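Long-range contacts in beta-glucuronidase (uncultured Clostridium sp., PDB 6U7J), which hydrolyses beta-D-glucuronides to release glucuronic acid, an activity by which gut microbial enzymes of this kind reactivate conjugated estrogens: residues B[117-123]-B[398-402]; B[283-287]-B[441-445]; B[289-293]-B[543-547]; B[300-304]-B[589-593]. All coordinates share one frame. Residues are numbered along the deposited sequence.

Contact 1: residues B[117-123]-B[398-402]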
loop_
_atom_site.group_PDB
_atom_site.type_symbol
_atom_site.label_atom_id
_atom_site.label_comp_id
_atom_site.label_asym_id
_atom_site.label_seq_id
_atom_site.Cartn_x
_atom_site.Cartn_y
_atom_site.Cartn_z
ATOM N N HIS B 117 8.202 -38.162 19.735
ATOM C CA HIS B 117 9.347 -37.405 19.265
ATOM C C HIS B 117 9.334 -36.022 19.903
ATOM O O HIS B 117 8.274 -35.460 20.186
ATOM C CB HIS B 117 9.361 -37.323 17.735
ATOM C CG HIS B 117 10.624 -36.748 17.175
ATOM N ND1 HIS B 117 10.744 -35.411 16.833
ATOM C CD2 HIS B 117 11.826 -37.321 16.907
ATOM C CE1 HIS B 117 11.966 -35.190 16.376
ATOM N NE2 HIS B 117 12.642 -36.330 16.409
ATOM N N LYS B 118 10.535 -35.501 20.146
ATOM C CA LYS B 118 10.758 -34.155 20.655
ATOM C C LYS B 118 11.649 -33.423 19.660
ATOM O O LYS B 118 12.719 -33.920 19.291
ATOM C CB LYS B 118 11.400 -34.195 22.046
ATOM C CG LYS B 118 11.804 -32.836 22.611
ATOM C CD LYS B 118 12.632 -33.018 23.897
ATOM C CE LYS B 118 13.172 -31.690 24.415
ATOM N NZ LYS B 118 14.175 -31.873 25.494
ATOM N N GLY B 119 11.195 -32.263 19.202
ATOM C CA GLY B 119 12.011 -31.555 18.232
ATOM C C GLY B 119 11.209 -31.360 16.963
ATOM O O GLY B 119 10.707 -32.314 16.363
ATOM N N GLY B 120 11.098 -30.090 16.542
ATOM C CA GLY B 120 10.171 -29.721 15.496
ATOM C C GLY B 120 10.683 -29.682 14.072
ATOM O O GLY B 120 9.907 -29.349 13.167
ATOM N N PHE B 121 11.954 -30.008 13.817
ATOM C CA PHE B 121 12.490 -29.745 12.485
ATOM C C PHE B 121 13.348 -30.880 11.925
ATOM O O PHE B 121 14.125 -30.642 10.993
ATOM C CB PHE B 121 13.285 -28.441 12.508
ATOM C CG PHE B 121 12.468 -27.279 12.968
ATOM C CD1 PHE B 121 11.616 -26.638 12.093
ATOM C CD2 PHE B 121 12.486 -26.887 14.289
ATOM C CE1 PHE B 121 10.820 -25.590 12.512
ATOM C CE2 PHE B 121 11.692 -25.835 14.723
ATOM C CZ PHE B 121 10.857 -25.188 13.832
ATOM N N LEU B 122 13.213 -32.100 12.439
ATOM C CA LEU B 122 14.005 -33.234 11.971
ATOM C C LEU B 122 13.132 -34.482 11.937
ATOM O O LEU B 122 12.253 -34.646 12.786
ATOM C CB LEU B 122 15.234 -33.474 12.867
ATOM C CG LEU B 122 16.387 -32.493 12.650
ATOM C CD1 LEU B 122 17.370 -32.556 13.813
ATOM C CD2 LEU B 122 17.086 -32.790 11.338
ATOM N N PRO B 123 13.342 -35.364 10.967
ATOM C CA PRO B 123 12.410 -36.477 10.762
ATOM C C PRO B 123 12.518 -37.547 11.836
ATOM O O PRO B 123 13.489 -37.630 12.590
ATOM C CB PRO B 123 12.833 -37.039 9.404
ATOM C CG PRO B 123 14.303 -36.757 9.341
ATOM C CD PRO B 123 14.466 -35.405 10.014
ATOM N N GLU B 398 21.319 -36.010 15.125
ATOM C CA GLU B 398 20.249 -36.228 14.153
ATOM C C GLU B 398 20.482 -35.420 12.875
ATOM O O GLU B 398 20.340 -35.943 11.763
ATOM C CB GLU B 398 18.903 -35.848 14.767
ATOM C CG GLU B 398 18.153 -36.939 15.531
ATOM C CD GLU B 398 16.826 -36.411 16.069
ATOM O OE1 GLU B 398 16.855 -35.688 17.093
ATOM O OE2 GLU B 398 15.761 -36.670 15.452
ATOM N N LEU B 399 20.824 -34.133 13.012
ATOM C CA LEU B 399 21.081 -33.321 11.820
ATOM C C LEU B 399 22.214 -33.912 10.989
ATOM O O LEU B 399 22.090 -34.033 9.763
ATOM C CB LEU B 399 21.411 -31.871 12.197
ATOM C CG LEU B 399 21.676 -30.985 10.975
ATOM C CD1 LEU B 399 20.515 -30.994 9.994
ATOM C CD2 LEU B 399 21.963 -29.577 11.409
ATOM N N TYR B 400 23.314 -34.316 11.641
ATOM C CA TYR B 400 24.423 -34.932 10.912
ATOM C C TYR B 400 23.968 -36.193 10.188
ATOM O O TYR B 400 24.270 -36.387 9.005
ATOM C CB TYR B 400 25.589 -35.245 11.856
ATOM C CG TYR B 400 26.695 -36.020 11.162
ATOM C CD1 TYR B 400 27.558 -35.390 10.276
ATOM C CD2 TYR B 400 26.841 -37.403 11.360
ATOM C CE1 TYR B 400 28.558 -36.106 9.614
ATOM C CE2 TYR B 400 27.823 -38.127 10.699
ATOM C CZ TYR B 400 28.682 -37.477 9.833
ATOM O OH TYR B 400 29.667 -38.191 9.190
ATOM N N GLN B 401 23.213 -37.057 10.867
ATOM C CA GLN B 401 22.796 -38.293 10.214
ATOM C C GLN B 401 21.949 -38.006 8.983
ATOM O O GLN B 401 22.057 -38.704 7.966
ATOM C CB GLN B 401 22.028 -39.186 11.194
ATOM C CG GLN B 401 22.929 -40.036 12.090
ATOM C CD GLN B 401 23.664 -41.107 11.310
ATOM O OE1 GLN B 401 24.893 -41.121 11.274
ATOM N NE2 GLN B 401 22.914 -41.999 10.663
ATOM N N ARG B 402 21.093 -36.982 9.050
ATOM C CA ARG B 402 20.240 -36.681 7.906
ATOM C C ARG B 402 21.024 -36.055 6.753
ATOM O O ARG B 402 20.806 -36.406 5.588
ATOM C CB ARG B 402 19.089 -35.765 8.332
ATOM C CG ARG B 402 17.929 -35.723 7.330
ATOM C CD ARG B 402 17.007 -34.559 7.609
ATOM N NE ARG B 402 17.612 -33.286 7.207
ATOM C CZ ARG B 402 16.959 -32.131 7.137
ATOM N NH1 ARG B 402 15.654 -32.065 7.445
ATOM N NH2 ARG B 402 17.613 -31.033 6.763
HETATM O O HOH W 1 14.687 -33.319 16.803
HETATM O O HOH W 2 16.054 -37.122 12.724
#
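Residues 117-123 leave the end of strand 112-118 and turn through a loop past one side of helix 386-403, whose residues 398-402 form the partner. The backbones stay apart, Leu122 CA to Leu399 CA being 7.1 Å, so side chains and water fill the gap. Gly119 sits at phi/psi 121/125, where a CB would jam against the preceding carbonyl; glycine suits this corner. Glu398 is the polar centre. Its OE2 accepts a hydrogen bond from His117 NE2 (3.3 Å), in the plane of the imidazole and in line with its N-H bond. Water 1 joins Lys118 O to Glu398 OE1, and water 2 joins Pro123 O to Glu398 OE2, so the long carboxylate side chain reaches loop carbonyls it could not bind directly. Beside it Leu122 points at the helix, its CD1 3.8 Å from Glu398 CB and its CD2 4.1 Å from Leu399 CD1. The aliphatic part of Arg402 serves as another apolar surface, CD lying 3.6 Å from Pro123 CD, while its NH1 is hydrogen-bonded to Tyr344 O. This is a largely buried interdomain interface, joining a loop of the family 2 sugar-binding domain to an outer helix of the TIM barrel.

Contact 2: residues B[283-287]-B[441-445]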
loop_
_atom_site.group_PDB
_atom_site.type_symbol
_atom_site.label_atom_id
_atom_site.label_comp_id
_atom_site.label_asym_id
_atom_site.label_seq_id
_atom_site.Cartn_x
_atom_site.Cartn_y
_atom_site.Cartn_z
ATOM N N ARG B 283 33.837 -33.008 -3.657
ATOM C CA ARG B 283 34.323 -31.646 -3.498
ATOM C C ARG B 283 35.038 -31.543 -2.167
ATOM O O ARG B 283 34.650 -32.191 -1.192
ATOM C CB ARG B 283 33.178 -30.619 -3.557
ATOM C CG ARG B 283 32.046 -30.862 -2.560
ATOM C CD ARG B 283 32.148 -29.907 -1.399
ATOM N NE ARG B 283 31.175 -30.164 -0.338
ATOM C CZ ARG B 283 31.395 -30.990 0.682
ATOM N NH1 ARG B 283 32.539 -31.665 0.759
ATOM N NH2 ARG B 283 30.470 -31.151 1.618
ATOM N N THR B 284 36.064 -30.702 -2.127
ATOM C CA THR B 284 36.875 -30.526 -0.934
ATOM C C THR B 284 36.629 -29.165 -0.307
ATOM O O THR B 284 36.309 -28.190 -0.995
ATOM C CB THR B 284 38.361 -30.653 -1.254
ATOM O OG1 THR B 284 38.761 -29.524 -2.052
ATOM C CG2 THR B 284 38.630 -31.933 -2.014
ATOM N N ILE B 285 36.837 -29.108 1.006
ATOM C CA ILE B 285 36.716 -27.895 1.794
ATOM C C ILE B 285 37.990 -27.711 2.587
ATOM O O ILE B 285 38.412 -28.632 3.291
ATOM C CB ILE B 285 35.536 -27.951 2.775
ATOM C CG1 ILE B 285 34.233 -28.275 2.060
ATOM C CG2 ILE B 285 35.481 -26.648 3.583
ATOM C CD1 ILE B 285 33.103 -28.525 3.030
ATOM N N GLN B 286 38.549 -26.502 2.540
ATOM C CA GLN B 286 39.714 -26.150 3.338
ATOM C C GLN B 286 39.642 -24.680 3.727
ATOM O O GLN B 286 39.214 -23.839 2.934
ATOM C CB GLN B 286 41.008 -26.428 2.567
ATOM C CG GLN B 286 42.269 -25.990 3.291
ATOM C CD GLN B 286 43.497 -26.163 2.429
ATOM O OE1 GLN B 286 43.616 -27.151 1.706
ATOM N NE2 GLN B 286 44.411 -25.197 2.488
ATOM N N LEU B 287 40.083 -24.379 4.943
ATOM C CA LEU B 287 40.105 -23.021 5.457
ATOM C C LEU B 287 41.535 -22.526 5.623
ATOM O O LEU B 287 42.429 -23.286 6.011
ATOM C CB LEU B 287 39.376 -22.928 6.795
ATOM C CG LEU B 287 37.907 -22.537 6.647
ATOM C CD1 LEU B 287 37.168 -23.689 5.978
ATOM C CD2 LEU B 287 37.303 -22.214 7.988
ATOM N N SER B 441 34.507 -34.770 10.849
ATOM C CA SER B 441 35.824 -34.170 10.714
ATOM C C SER B 441 35.979 -33.400 9.411
ATOM O O SER B 441 37.029 -32.798 9.185
ATOM C CB SER B 441 36.901 -35.257 10.798
ATOM O OG SER B 441 36.569 -36.365 9.976
ATOM N N GLU B 442 34.955 -33.394 8.564
ATOM C CA GLU B 442 35.060 -32.922 7.194
ATOM C C GLU B 442 34.464 -31.545 6.973
ATOM O O GLU B 442 34.399 -31.103 5.821
ATOM C CB GLU B 442 34.362 -33.904 6.247
ATOM C CG GLU B 442 34.741 -35.350 6.468
ATOM C CD GLU B 442 36.140 -35.631 6.000
ATOM O OE1 GLU B 442 36.331 -35.802 4.775
ATOM O OE2 GLU B 442 37.049 -35.658 6.857
ATOM N N ARG B 443 33.990 -30.869 8.016
ATOM C CA ARG B 443 33.302 -29.602 7.779
ATOM C C ARG B 443 33.594 -28.594 8.881
ATOM O O ARG B 443 33.603 -28.949 10.066
ATOM C CB ARG B 443 31.782 -29.798 7.662
ATOM C CG ARG B 443 31.281 -30.274 6.307
ATOM C CD ARG B 443 29.756 -30.505 6.378
ATOM N NE ARG B 443 29.191 -31.157 5.194
ATOM C CZ ARG B 443 28.974 -32.466 5.096
ATOM N NH1 ARG B 443 29.283 -33.269 6.100
ATOM N NH2 ARG B 443 28.455 -32.978 3.993
ATOM N N PRO B 444 33.842 -27.344 8.511
ATOM C CA PRO B 444 33.985 -26.270 9.501
ATOM C C PRO B 444 32.737 -26.104 10.362
ATOM O O PRO B 444 31.624 -26.450 9.966
ATOM C CB PRO B 444 34.206 -25.020 8.640
ATOM C CG PRO B 444 34.544 -25.508 7.301
ATOM C CD PRO B 444 34.075 -26.903 7.131
ATOM N N ILE B 445 32.948 -25.523 11.541
ATOM C CA ILE B 445 31.947 -25.331 12.581
ATOM C C ILE B 445 31.848 -23.837 12.859
ATOM O O ILE B 445 32.873 -23.146 12.882
ATOM C CB ILE B 445 32.355 -26.090 13.867
ATOM C CG1 ILE B 445 32.333 -27.595 13.638
ATOM C CG2 ILE B 445 31.481 -25.700 15.039
ATOM C CD1 ILE B 445 31.027 -28.075 13.142
HETATM O O HOH W 3 32.359 -32.617 3.525
#
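Arg283 opens the segment with a guanidinium that extends to the loop 441-445. Its NH2 comes to 3.6 Å from NH2 of Arg443, a close approach of like charges made tolerable by acceptors around them: Arg283 NE donates to Pro407 O, while Arg443 bonds Val409 O through NE and makes a salt bridge with Asp440. Water 3 accepts from Arg283 NH1 (2.9 Å) and donates a weak hydrogen bond to Glu442 O (3.4 Å). With Ile285 the chain enters the short strand 285-287, and the contact turns apolar. Ile285 CD1 lies 4.1 Å from Arg443 CG and its CG2 3.8 Å from Pro444 CD, the branched side chain meeting both. The strand belongs to a small antiparallel extension next to the TIM barrel, whereas 441-445 is the loop leading from helix 424-439 into barrel strand 445-449; the contact thus lays the extension against an alpha-to-beta turn at the N-terminal end of the barrel strands. Gln286 turns away, as befits a polar residue on the exposed side of the strand. Leu287 faces the loop again, its CD1 3.5 Å from Pro444 CG, so the rigid proline ring rests against two aliphatic residues, with Phe292 packing beside it.

Contact 3: residues B[289-293]-B[543-547]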
loop_
_atom_site.group_PDB
_atom_site.type_symbol
_atom_site.label_atom_id
_atom_site.label_comp_id
_atom_site.label_asym_id
_atom_site.label_seq_id
_atom_site.Cartn_x
_atom_site.Cartn_y
_atom_site.Cartn_z
ATOM N N GLU B 289 43.683 -18.651 6.947
ATOM C CA GLU B 289 43.476 -17.551 7.878
ATOM C C GLU B 289 42.478 -16.545 7.327
ATOM O O GLU B 289 41.786 -15.868 8.099
ATOM C CB GLU B 289 44.814 -16.873 8.200
ATOM C CG GLU B 289 45.754 -16.653 6.999
ATOM C CD GLU B 289 46.431 -17.940 6.502
ATOM O OE1 GLU B 289 46.960 -17.945 5.365
ATOM O OE2 GLU B 289 46.421 -18.950 7.246
ATOM N N LYS B 290 42.366 -16.446 6.000
ATOM C CA LYS B 290 41.521 -15.419 5.405
ATOM C C LYS B 290 40.654 -15.925 4.258
ATOM O O LYS B 290 40.028 -15.105 3.577
ATOM C CB LYS B 290 42.374 -14.248 4.897
ATOM C CG LYS B 290 42.835 -13.290 5.977
ATOM C CD LYS B 290 43.957 -12.402 5.466
ATOM C CE LYS B 290 44.486 -11.512 6.576
ATOM N NZ LYS B 290 45.475 -10.524 6.060
ATOM N N GLN B 291 40.600 -17.229 4.000
ATOM C CA GLN B 291 39.826 -17.705 2.865
ATOM C C GLN B 291 39.068 -18.973 3.227
ATOM O O GLN B 291 39.385 -19.672 4.192
ATOM C CB GLN B 291 40.710 -17.930 1.636
ATOM C CG GLN B 291 41.052 -16.629 0.914
ATOM C CD GLN B 291 41.847 -16.829 -0.367
ATOM O OE1 GLN B 291 42.721 -17.694 -0.448
ATOM N NE2 GLN B 291 41.551 -16.014 -1.371
ATOM N N PHE B 292 38.024 -19.226 2.449
ATOM C CA PHE B 292 37.184 -20.410 2.558
ATOM C C PHE B 292 37.310 -21.073 1.196
ATOM O O PHE B 292 36.774 -20.564 0.208
ATOM C CB PHE B 292 35.742 -20.028 2.898
ATOM C CG PHE B 292 34.882 -21.186 3.312
ATOM C CD1 PHE B 292 34.474 -22.126 2.384
ATOM C CD2 PHE B 292 34.468 -21.323 4.623
ATOM C CE1 PHE B 292 33.684 -23.205 2.766
ATOM C CE2 PHE B 292 33.672 -22.399 5.005
ATOM C CZ PHE B 292 33.285 -23.333 4.080
ATOM N N LEU B 293 38.057 -22.171 1.124
ATOM C CA LEU B 293 38.412 -22.769 -0.152
ATOM C C LEU B 293 37.539 -23.983 -0.416
ATOM O O LEU B 293 37.411 -24.856 0.440
ATOM C CB LEU B 293 39.888 -23.167 -0.177
ATOM C CG LEU B 293 40.904 -22.073 0.130
ATOM C CD1 LEU B 293 42.313 -22.652 0.090
ATOM C CD2 LEU B 293 40.780 -20.924 -0.856
ATOM N N ASP B 543 40.017 -7.432 4.262
ATOM C CA ASP B 543 40.441 -8.577 3.457
ATOM C C ASP B 543 40.150 -9.922 4.113
ATOM O O ASP B 543 40.342 -10.959 3.473
ATOM C CB ASP B 543 41.940 -8.479 3.120
ATOM C CG ASP B 543 42.858 -8.568 4.352
ATOM O OD1 ASP B 543 42.382 -8.546 5.504
ATOM O OD2 ASP B 543 44.091 -8.668 4.157
ATOM N N PHE B 544 39.686 -9.934 5.355
ATOM C CA PHE B 544 39.411 -11.170 6.076
ATOM C C PHE B 544 37.934 -11.557 6.049
ATOM O O PHE B 544 37.549 -12.553 6.676
ATOM C CB PHE B 544 39.890 -11.030 7.522
ATOM C CG PHE B 544 39.328 -9.831 8.214
ATOM C CD1 PHE B 544 38.091 -9.896 8.836
ATOM C CD2 PHE B 544 40.018 -8.629 8.218
ATOM C CE1 PHE B 544 37.553 -8.787 9.465
ATOM C CE2 PHE B 544 39.480 -7.511 8.852
ATOM C CZ PHE B 544 38.246 -7.597 9.481
ATOM N N VAL B 545 37.099 -10.804 5.345
ATOM C CA VAL B 545 35.669 -11.079 5.299
ATOM C C VAL B 545 35.406 -12.052 4.154
ATOM O O VAL B 545 35.754 -11.777 3.006
ATOM C CB VAL B 545 34.875 -9.772 5.148
ATOM C CG1 VAL B 545 33.464 -10.045 4.658
ATOM C CG2 VAL B 545 34.839 -9.037 6.482
ATOM N N ILE B 546 34.814 -13.208 4.455
ATOM C CA ILE B 546 34.626 -14.226 3.425
ATOM C C ILE B 546 33.162 -14.382 3.024
ATOM O O ILE B 546 32.827 -15.293 2.257
ATOM C CB ILE B 546 35.226 -15.584 3.844
ATOM C CG1 ILE B 546 34.720 -15.990 5.223
ATOM C CG2 ILE B 546 36.742 -15.514 3.841
ATOM C CD1 ILE B 546 34.711 -17.506 5.459
ATOM N N GLY B 547 32.278 -13.525 3.504
ATOM C CA GLY B 547 30.908 -13.603 3.039
ATOM C C GLY B 547 30.029 -12.532 3.643
ATOM O O GLY B 547 30.348 -11.934 4.681
HETATM O O HOH W 4 39.189 -13.426 2.006
#
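A salt bridge ties the outer edge of this contact: Lys290 NZ donates to Asp543 OD2 at 3.0 Å. The lysine is almost fully extended beyond CB, which lets its ammonium span the gap to an exposed aspartate, and both charged ends suit the solvent-exposed edge. Deeper in, water 4 donates to Lys290 O (2.4 Å) and to Asp543 O (3.1 Å), bridging two backbones that do not pair directly here, although Lys290 CA and Phe544 CA are only 4.8 Å apart. The methylenes of Lys290 have a second use, with CG 4.0 Å from Phe544 CB. Packing then passes to Ile546, which points at the other segment: its CG2 lies 3.3 Å from Lys290 O and 3.9 Å from Gln291 CA, while its CD1 reaches Phe292 CB at 3.7 Å. A branched aliphatic residue fits, since its two arms meet neighbouring residues of the passing chain. The CA-to-CB bond of Gln291 points away, and the Phe292 ring packs on Ile285, Leu287 and Pro444. In this TIM barrel the turn entering its last strand, 545-551, is covered by the antiparallel hairpin, loop included, that precedes the first strand.

Contact 4: residues B[300-304]-B[589-593]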
loop_
_atom_site.group_PDB
_atom_site.type_symbol
_atom_site.label_atom_id
_atom_site.label_comp_id
_atom_site.label_asym_id
_atom_site.label_seq_id
_atom_site.Cartn_x
_atom_site.Cartn_y
_atom_site.Cartn_z
ATOM N N TYR B 300 33.446 -16.797 -1.756
ATOM C CA TYR B 300 32.895 -15.674 -1.012
ATOM C C TYR B 300 31.386 -15.885 -0.936
ATOM O O TYR B 300 30.724 -16.023 -1.968
ATOM C CB TYR B 300 33.270 -14.350 -1.694
ATOM C CG TYR B 300 32.869 -13.121 -0.913
ATOM C CD1 TYR B 300 31.634 -12.515 -1.127
ATOM C CD2 TYR B 300 33.706 -12.583 0.058
ATOM C CE1 TYR B 300 31.247 -11.391 -0.402
ATOM C CE2 TYR B 300 33.322 -11.458 0.796
ATOM C CZ TYR B 300 32.090 -10.872 0.553
ATOM O OH TYR B 300 31.698 -9.757 1.256
ATOM N N PHE B 301 30.856 -15.995 0.279
ATOM C CA PHE B 301 29.422 -16.228 0.467
ATOM C C PHE B 301 28.630 -14.970 0.093
ATOM O O PHE B 301 28.865 -13.888 0.648
ATOM C CB PHE B 301 29.113 -16.614 1.915
ATOM C CG PHE B 301 29.683 -17.945 2.353
ATOM C CD1 PHE B 301 31.023 -18.076 2.672
ATOM C CD2 PHE B 301 28.854 -19.051 2.512
ATOM C CE1 PHE B 301 31.532 -19.286 3.094
ATOM C CE2 PHE B 301 29.357 -20.260 2.952
ATOM C CZ PHE B 301 30.702 -20.380 3.232
ATOM N N LYS B 302 27.693 -15.118 -0.845
ATOM C CA LYS B 302 26.728 -14.081 -1.194
ATOM C C LYS B 302 25.329 -14.680 -1.113
ATOM O O LYS B 302 24.994 -15.583 -1.892
ATOM C CB LYS B 302 26.978 -13.532 -2.607
ATOM C CG LYS B 302 28.393 -13.024 -2.879
ATOM C CD LYS B 302 28.566 -12.696 -4.363
ATOM C CE LYS B 302 28.338 -13.940 -5.217
ATOM N NZ LYS B 302 28.358 -13.630 -6.667
ATOM N N GLY B 303 24.502 -14.158 -0.210
ATOM C CA GLY B 303 23.167 -14.703 -0.058
ATOM C C GLY B 303 22.433 -14.202 1.165
ATOM O O GLY B 303 22.558 -13.029 1.535
ATOM N N PHE B 304 21.684 -15.097 1.812
ATOM C CA PHE B 304 20.740 -14.744 2.863
ATOM C C PHE B 304 20.613 -15.883 3.853
ATOM O O PHE B 304 20.696 -17.058 3.485
ATOM C CB PHE B 304 19.310 -14.496 2.340
ATOM C CG PHE B 304 19.225 -13.586 1.163
ATOM C CD1 PHE B 304 19.364 -14.083 -0.125
ATOM C CD2 PHE B 304 18.965 -12.238 1.344
ATOM C CE1 PHE B 304 19.272 -13.248 -1.214
ATOM C CE2 PHE B 304 18.876 -11.380 0.256
ATOM C CZ PHE B 304 19.032 -11.886 -1.032
ATOM N N ARG B 589 25.572 -5.555 -7.635
ATOM C CA ARG B 589 26.803 -5.880 -6.925
ATOM C C ARG B 589 27.147 -7.372 -7.045
ATOM O O ARG B 589 28.230 -7.737 -7.518
ATOM C CB ARG B 589 26.668 -5.462 -5.466
ATOM C CG ARG B 589 27.761 -5.964 -4.548
ATOM C CD ARG B 589 27.434 -5.507 -3.150
ATOM N NE ARG B 589 28.295 -6.065 -2.114
ATOM C CZ ARG B 589 29.501 -5.598 -1.816
ATOM N NH1 ARG B 589 30.208 -6.155 -0.840
ATOM N NH2 ARG B 589 30.008 -4.585 -2.508
ATOM N N TRP B 590 26.233 -8.259 -6.636
ATOM C CA TRP B 590 26.598 -9.676 -6.565
ATOM C C TRP B 590 26.868 -10.274 -7.942
ATOM O O TRP B 590 27.722 -11.154 -8.070
ATOM C CB TRP B 590 25.510 -10.489 -5.857
ATOM C CG TRP B 590 25.497 -10.327 -4.361
ATOM C CD1 TRP B 590 26.439 -9.717 -3.585
ATOM C CD2 TRP B 590 24.468 -10.769 -3.464
ATOM N NE1 TRP B 590 26.062 -9.748 -2.261
ATOM C CE2 TRP B 590 24.857 -10.394 -2.161
ATOM C CE3 TRP B 590 23.257 -11.442 -3.639
ATOM C CZ2 TRP B 590 24.076 -10.670 -1.039
ATOM C CZ3 TRP B 590 22.474 -11.711 -2.519
ATOM C CH2 TRP B 590 22.891 -11.335 -1.239
ATOM N N ARG B 591 26.172 -9.816 -8.980
ATOM C CA ARG B 591 26.439 -10.367 -10.303
ATOM C C ARG B 591 27.789 -9.927 -10.857
ATOM O O ARG B 591 28.306 -10.583 -11.760
ATOM C CB ARG B 591 25.323 -9.989 -11.280
ATOM C CG ARG B 591 24.039 -10.790 -11.030
ATOM C CD ARG B 591 23.091 -10.776 -12.222
ATOM N NE ARG B 591 22.271 -11.988 -12.238
ATOM C CZ ARG B 591 22.501 -13.044 -13.017
ATOM N NH1 ARG B 591 21.703 -14.102 -12.957
ATOM N NH2 ARG B 591 23.528 -13.037 -13.858
ATOM N N LYS B 592 28.374 -8.844 -10.339
ATOM C CA LYS B 592 29.703 -8.452 -10.788
ATOM C C LYS B 592 30.814 -9.038 -9.929
ATOM O O LYS B 592 31.984 -8.930 -10.308
ATOM C CB LYS B 592 29.841 -6.925 -10.841
ATOM C CG LYS B 592 29.224 -6.267 -12.095
ATOM C CD LYS B 592 27.729 -6.614 -12.286
ATOM C CE LYS B 592 27.098 -5.970 -13.520
ATOM N NZ LYS B 592 27.326 -6.816 -14.729
ATOM N N MET B 593 30.484 -9.662 -8.794
ATOM C CA MET B 593 31.455 -10.419 -8.013
ATOM C C MET B 593 31.503 -11.855 -8.516
ATOM O O MET B 593 31.946 -12.105 -9.631
ATOM C CB MET B 593 31.106 -10.406 -6.527
ATOM C CG MET B 593 30.966 -9.038 -5.928
ATOM S SD MET B 593 30.296 -9.137 -4.245
ATOM C CE MET B 593 31.661 -9.955 -3.438
#
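In a TIM barrel the last helix packs on the outside of the sheet, here the C-terminal end of helix 581-592 against the first barrel strand, 297-305. The large, apolar Trp590 fills the space between them. Lys302 CB sits over its indole, 3.7 Å from the centroid of the five-membered ring and 5° off the normal, a CH-pi contact. Gly303 O is 3.3 Å from Trp590 CH2, the strand backbone lying against the indole. Beyond it the edge of Trp590 turns to the face of Phe304 in an offset edge-to-face pair, centroids 5.4 Å apart and planes at 72°. Lys302 continues along the indole, its NZ donating to Trp590 O at 2.9 Å. At the exposed end of the contact, Met593 has a flexible thioether that brings CE within 3.4 Å of Tyr300 CE1 and SD 5.4 Å from the Tyr300 ring centroid, an oblique Met-aromatic contact. Glu548 binds Tyr300 OH, Arg589 NH1 and Trp590 NE1; Arg589 also forms a salt bridge with Asp540. Lys302 thus joins two chemistries, methylenes against an aromatic face and an ammonium on Trp590 O, which in the last turn of the helix also accepts from Met593 N.

How the contacts relate
Contacts 2, 3 and 4 are neighbours at one end of the TIM barrel, with centres about 14 Å apart between 2 and 3 and between 3 and 4. Contacts 2 and 3 are joined through adjacent antiparallel strands, Gln286 O lying 2.7 Å from Leu293 N, and through Phe292 CE2, 4.0 Å from Pro444 CG. Contacts 3 and 4 share parallel pairing, Ile546 O 2.9 Å from Phe301 N, where the last barrel strand meets the first. Contact 1 touches none of the others, though its nearest atoms are about 5 Å from contact 2 (centres 22 Å); there the sugar-binding domain meets the barrel, a calcium ion about 6 Å from the Arg402 side chain.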